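Intracellular protein transport protein USO1 (Saccharomyces cerevisiae S288c, PDB 6LSU) tethers transport vesicles as a long homodimeric coiled-coil protein required for traffic from the ER to the Golgi, the chain here being its globular head. Local coordinates at residues Met412-Asn416 with Leu512-Lys516; Leu499-Leu503 with Thr520-Phe524. All coordinates share one frame. Residues are numbered along the deposited sequence.

Contact 1: Met412-Asn416 with Leu512-Lys516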
loop_
_atom_site.group_PDB
_atom_site.type_symbol
_atom_site.label_atom_id
_atom_site.label_comp_id
_atom_site.label_asym_id
_atom_site.label_seq_id
_atom_site.Cartn_x
_atom_site.Cartn_y
_atom_site.Cartn_z
ATOM N N MET A 412 14.745 -8.440 8.628
ATOM C CA MET A 412 14.562 -7.184 9.380
ATOM C C MET A 412 15.935 -6.660 9.849
ATOM O O MET A 412 16.171 -5.412 9.689
ATOM C CB MET A 412 13.630 -7.377 10.584
ATOM C CG MET A 412 13.177 -6.058 11.093
ATOM S SD MET A 412 12.119 -6.184 12.519
ATOM C CE MET A 412 13.089 -7.327 13.474
ATOM N N LEU A 413 16.763 -7.530 10.454
ATOM C CA LEU A 413 17.976 -7.128 11.237
ATOM C C LEU A 413 19.188 -7.004 10.316
ATOM O O LEU A 413 19.815 -5.930 10.368
ATOM C CB LEU A 413 18.311 -8.171 12.312
ATOM C CG LEU A 413 17.307 -8.301 13.442
ATOM C CD1 LEU A 413 17.736 -9.345 14.436
ATOM C CD2 LEU A 413 17.112 -6.971 14.131
ATOM N N TYR A 414 19.493 -8.059 9.531
ATOM C CA TYR A 414 20.785 -8.221 8.832
ATOM C C TYR A 414 20.666 -8.118 7.307
ATOM O O TYR A 414 21.681 -8.459 6.623
ATOM C CB TYR A 414 21.445 -9.564 9.182
ATOM C CG TYR A 414 21.564 -9.833 10.655
ATOM C CD1 TYR A 414 22.530 -9.220 11.444
ATOM C CD2 TYR A 414 20.669 -10.707 11.268
ATOM C CE1 TYR A 414 22.585 -9.449 12.819
ATOM C CE2 TYR A 414 20.719 -10.946 12.633
ATOM C CZ TYR A 414 21.671 -10.304 13.414
ATOM O OH TYR A 414 21.676 -10.528 14.761
ATOM N N ALA A 415 19.508 -7.727 6.749
ATOM C CA ALA A 415 19.328 -7.753 5.274
ATOM C C ALA A 415 19.451 -6.340 4.740
ATOM O O ALA A 415 18.572 -5.931 3.919
ATOM C CB ALA A 415 18.017 -8.366 4.866
ATOM N N ASN A 416 20.493 -5.622 5.161
ATOM C CA ASN A 416 20.910 -4.377 4.464
ATOM C C ASN A 416 21.729 -4.815 3.241
ATOM O O ASN A 416 22.084 -6.021 3.137
ATOM C CB ASN A 416 21.594 -3.398 5.419
ATOM C CG ASN A 416 22.969 -3.854 5.858
ATOM O OD1 ASN A 416 23.411 -4.963 5.557
ATOM N ND2 ASN A 416 23.667 -2.991 6.564
ATOM N N LEU A 512 27.458 0.673 10.218
ATOM C CA LEU A 512 27.195 0.211 8.840
ATOM C C LEU A 512 25.776 -0.394 8.667
ATOM O O LEU A 512 25.440 -0.775 7.561
ATOM C CB LEU A 512 28.251 -0.841 8.534
ATOM C CG LEU A 512 29.692 -0.330 8.599
ATOM C CD1 LEU A 512 30.634 -1.240 7.818
ATOM C CD2 LEU A 512 29.784 1.106 8.066
ATOM N N ASN A 513 25.003 -0.544 9.737
ATOM C CA ASN A 513 23.662 -1.152 9.707
ATOM C C ASN A 513 22.850 -0.586 10.867
ATOM O O ASN A 513 22.297 -1.330 11.662
ATOM C CB ASN A 513 23.771 -2.678 9.765
ATOM C CG ASN A 513 22.437 -3.364 9.590
ATOM O OD1 ASN A 513 21.416 -2.696 9.377
ATOM N ND2 ASN A 513 22.445 -4.683 9.683
ATOM N N PRO A 514 22.781 0.740 11.048
ATOM C CA PRO A 514 22.201 1.302 12.266
ATOM C C PRO A 514 20.801 0.718 12.536
ATOM O O PRO A 514 20.508 0.387 13.696
ATOM C CB PRO A 514 22.173 2.826 12.016
ATOM C CG PRO A 514 22.299 2.922 10.475
ATOM C CD PRO A 514 23.178 1.758 10.085
ATOM N N PHE A 515 20.008 0.552 11.470
ATOM C CA PHE A 515 18.566 0.201 11.524
ATOM C C PHE A 515 18.374 -1.167 12.209
ATOM O O PHE A 515 17.366 -1.365 12.950
ATOM C CB PHE A 515 17.965 0.334 10.120
ATOM C CG PHE A 515 17.570 1.762 9.875
ATOM C CD1 PHE A 515 16.570 2.313 10.633
ATOM C CD2 PHE A 515 18.211 2.540 8.950
ATOM C CE1 PHE A 515 16.210 3.625 10.472
ATOM C CE2 PHE A 515 17.845 3.864 8.786
ATOM C CZ PHE A 515 16.859 4.407 9.562
ATOM N N LYS A 516 19.341 -2.069 12.072
ATOM C CA LYS A 516 19.348 -3.305 12.894
ATOM C C LYS A 516 19.002 -2.995 14.364
ATOM O O LYS A 516 18.224 -3.754 15.001
ATOM C CB LYS A 516 20.732 -3.920 12.902
ATOM C CG LYS A 516 20.904 -5.042 13.887
ATOM C CD LYS A 516 22.059 -5.929 13.537
ATOM C CE LYS A 516 23.390 -5.314 13.921
ATOM N NZ LYS A 516 24.485 -6.223 13.499
#
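This is a contact between helix ends in the armadillo-repeat head: the C-terminal end of helix 404-414, in the seventh repeat, meets the start of helix 514-528, which begins in the eighth. One cross-segment hydrogen bond fixes it. Asn513 ND2 donates to Leu413 O at 3.0 Å, reaching a carbonyl in the last turn of the first helix. The same amide serves its own helix from the N-cap position, Asn513 OD1 accepting a weak bond from Lys516 N at 3.5 Å. The backbones come close here, Leu413 CA and Lys516 CA being 4.4 Å apart, and the Lys516 side chain is used for its aliphatic part: CB lies 3.4 Å from Leu413 O, and CD packs 3.6 Å from Tyr414 CE1, while NZ goes on to a salt bridge with Asp507. Ala415 breaks the helical path, and beyond it Asn416 ND2 packs 3.2 Å from Asn513 CB. Arg424 of helix 421-435 adds a firm bond to Met412 O and a weak one to Asn513 OD1. Asn513 thus combines a weak N-cap with a side-chain tie to the end of another helix, joining consecutive repeats of the alpha-solenoid.

Contact 2: Leu499-Leu503 with Thr520-Phe524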
loop_
_atom_site.group_PDB
_atom_site.type_symbol
_atom_site.label_atom_id
_atom_site.label_comp_id
_atom_site.label_asym_id
_atom_site.label_seq_id
_atom_site.Cartn_x
_atom_site.Cartn_y
_atom_site.Cartn_z
ATOM N N LEU A 499 17.176 -11.323 18.733
ATOM C CA LEU A 499 16.996 -9.878 18.990
ATOM C C LEU A 499 17.871 -9.509 20.182
ATOM O O LEU A 499 18.285 -8.352 20.243
ATOM C CB LEU A 499 15.519 -9.579 19.282
ATOM C CG LEU A 499 14.560 -9.717 18.106
ATOM C CD1 LEU A 499 13.103 -9.800 18.567
ATOM C CD2 LEU A 499 14.729 -8.573 17.147
ATOM N N PHE A 500 18.060 -10.451 21.113
ATOM C CA PHE A 500 18.883 -10.274 22.335
ATOM C C PHE A 500 20.355 -10.176 21.935
ATOM O O PHE A 500 21.094 -9.338 22.467
ATOM C CB PHE A 500 18.611 -11.400 23.307
ATOM C CG PHE A 500 17.309 -11.235 24.035
ATOM C CD1 PHE A 500 17.138 -10.201 24.936
ATOM C CD2 PHE A 500 16.270 -12.120 23.840
ATOM C CE1 PHE A 500 15.944 -10.068 25.628
ATOM C CE2 PHE A 500 15.067 -11.945 24.496
ATOM C CZ PHE A 500 14.910 -10.941 25.407
ATOM N N GLU A 501 20.744 -10.981 20.955
ATOM C CA GLU A 501 22.079 -10.882 20.359
ATOM C C GLU A 501 22.327 -9.417 19.993
ATOM O O GLU A 501 23.371 -8.927 20.353
ATOM C CB GLU A 501 22.195 -11.814 19.158
ATOM C CG GLU A 501 23.556 -12.474 19.052
ATOM C CD GLU A 501 23.591 -13.701 18.152
ATOM O OE1 GLU A 501 24.453 -14.582 18.392
ATOM O OE2 GLU A 501 22.757 -13.781 17.218
ATOM N N VAL A 502 21.395 -8.739 19.315
ATOM C CA VAL A 502 21.621 -7.340 18.863
ATOM C C VAL A 502 21.533 -6.411 20.080
ATOM O O VAL A 502 22.443 -5.605 20.343
ATOM C CB VAL A 502 20.622 -6.939 17.771
ATOM C CG1 VAL A 502 20.638 -5.438 17.514
ATOM C CG2 VAL A 502 20.885 -7.719 16.492
ATOM N N LEU A 503 20.477 -6.544 20.846
ATOM C CA LEU A 503 20.185 -5.571 21.934
ATOM C C LEU A 503 21.291 -5.565 23.019
ATOM O O LEU A 503 21.463 -4.499 23.661
ATOM C CB LEU A 503 18.859 -5.940 22.570
ATOM C CG LEU A 503 18.418 -4.997 23.670
ATOM C CD1 LEU A 503 17.954 -3.719 23.057
ATOM C CD2 LEU A 503 17.320 -5.570 24.539
ATOM N N THR A 520 15.207 -3.622 16.366
ATOM C CA THR A 520 15.294 -4.330 17.682
ATOM C C THR A 520 14.640 -3.468 18.773
ATOM O O THR A 520 13.707 -3.912 19.469
ATOM C CB THR A 520 16.739 -4.716 18.006
ATOM O OG1 THR A 520 17.208 -5.547 16.930
ATOM C CG2 THR A 520 16.856 -5.566 19.246
ATOM N N THR A 521 15.040 -2.237 18.946
ATOM C CA THR A 521 14.443 -1.466 20.050
ATOM C C THR A 521 12.947 -1.298 19.750
ATOM O O THR A 521 12.117 -1.330 20.644
ATOM C CB THR A 521 15.227 -0.172 20.274
ATOM O OG1 THR A 521 15.483 0.444 18.999
ATOM C CG2 THR A 521 16.523 -0.472 20.972
ATOM N N ASP A 522 12.599 -1.059 18.504
ATOM C CA ASP A 522 11.186 -0.812 18.112
ATOM C C ASP A 522 10.317 -2.058 18.371
ATOM O O ASP A 522 9.235 -1.946 18.906
ATOM C CB ASP A 522 11.078 -0.421 16.645
ATOM C CG ASP A 522 9.631 -0.170 16.215
ATOM O OD1 ASP A 522 9.063 0.846 16.672
ATOM O OD2 ASP A 522 9.060 -1.037 15.508
ATOM N N ILE A 523 10.808 -3.246 18.095
ATOM C CA ILE A 523 10.055 -4.482 18.476
ATOM C C ILE A 523 9.921 -4.590 19.994
ATOM O O ILE A 523 8.767 -4.814 20.420
ATOM C CB ILE A 523 10.675 -5.738 17.832
ATOM C CG1 ILE A 523 9.583 -6.734 17.500
ATOM C CG2 ILE A 523 11.776 -6.368 18.640
ATOM C CD1 ILE A 523 8.682 -6.184 16.478
ATOM N N PHE A 524 11.003 -4.413 20.782
ATOM C CA PHE A 524 10.922 -4.531 22.271
ATOM C C PHE A 524 10.003 -3.474 22.859
ATOM O O PHE A 524 9.267 -3.799 23.769
ATOM C CB PHE A 524 12.279 -4.434 22.947
ATOM C CG PHE A 524 12.992 -5.745 22.923
ATOM C CD1 PHE A 524 12.691 -6.705 23.866
ATOM C CD2 PHE A 524 13.927 -6.029 21.944
ATOM C CE1 PHE A 524 13.348 -7.923 23.859
ATOM C CE2 PHE A 524 14.586 -7.246 21.951
ATOM C CZ PHE A 524 14.287 -8.190 22.899
#
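Helix-helix packing within the armadillo-repeat head brings helix 499-504 against helix 514-528, their short axes 10.3 Å apart at closest approach and crossing at -119°. No hydrogen bond links the two segments; the interface is hydrophobic and buried. Its aromatic part is a T-shaped pair: the edge of Phe524 points at the face of Phe500, with centroids 5.1 Å apart and planes at 63°. Leu503 supplies a CH-pi contact, its CD2 sitting 4.3 Å from the Phe524 ring centroid and over the face. Among the other apolar contacts, Leu499 reaches both Ile523, CD1 to CG2 at 3.7 Å, and Phe524, CB to CE2 at 3.7 Å. Phe585 of helix 577-590 packs on Leu503 and Phe524, extending the core. Thr520 presents both branches to the neighbour: OG1, bonded back to Lys516 O in its own helix, still packs 3.5 Å from Val502 CG1, and the methyl CG2 rests 3.3 Å from Leu499 O and 3.9 Å from Leu503 CB.

In the fold
Helix 514-528 carries one segment of each contact: its first turn meets 412-416 in contact 1, and the next turns meet 499-503 in contact 2. The two centres are 12 Å apart and the sites touch directly. Leu413 CD2 lies 3.1 Å from Thr520 OG1, and Val502 CG2 is 3.6 Å from Lys516 CD and 3.4 Å from Tyr414 OH, so Val502 packs against both partners of contact 1. Helices 404-414, 499-504 and 514-528 therefore form one continuous packing unit. Along the chain the segments alternate, with 499-503 falling between the two halves of contact 1; the unmodelled residues 464-494 also lie between those halves in sequence.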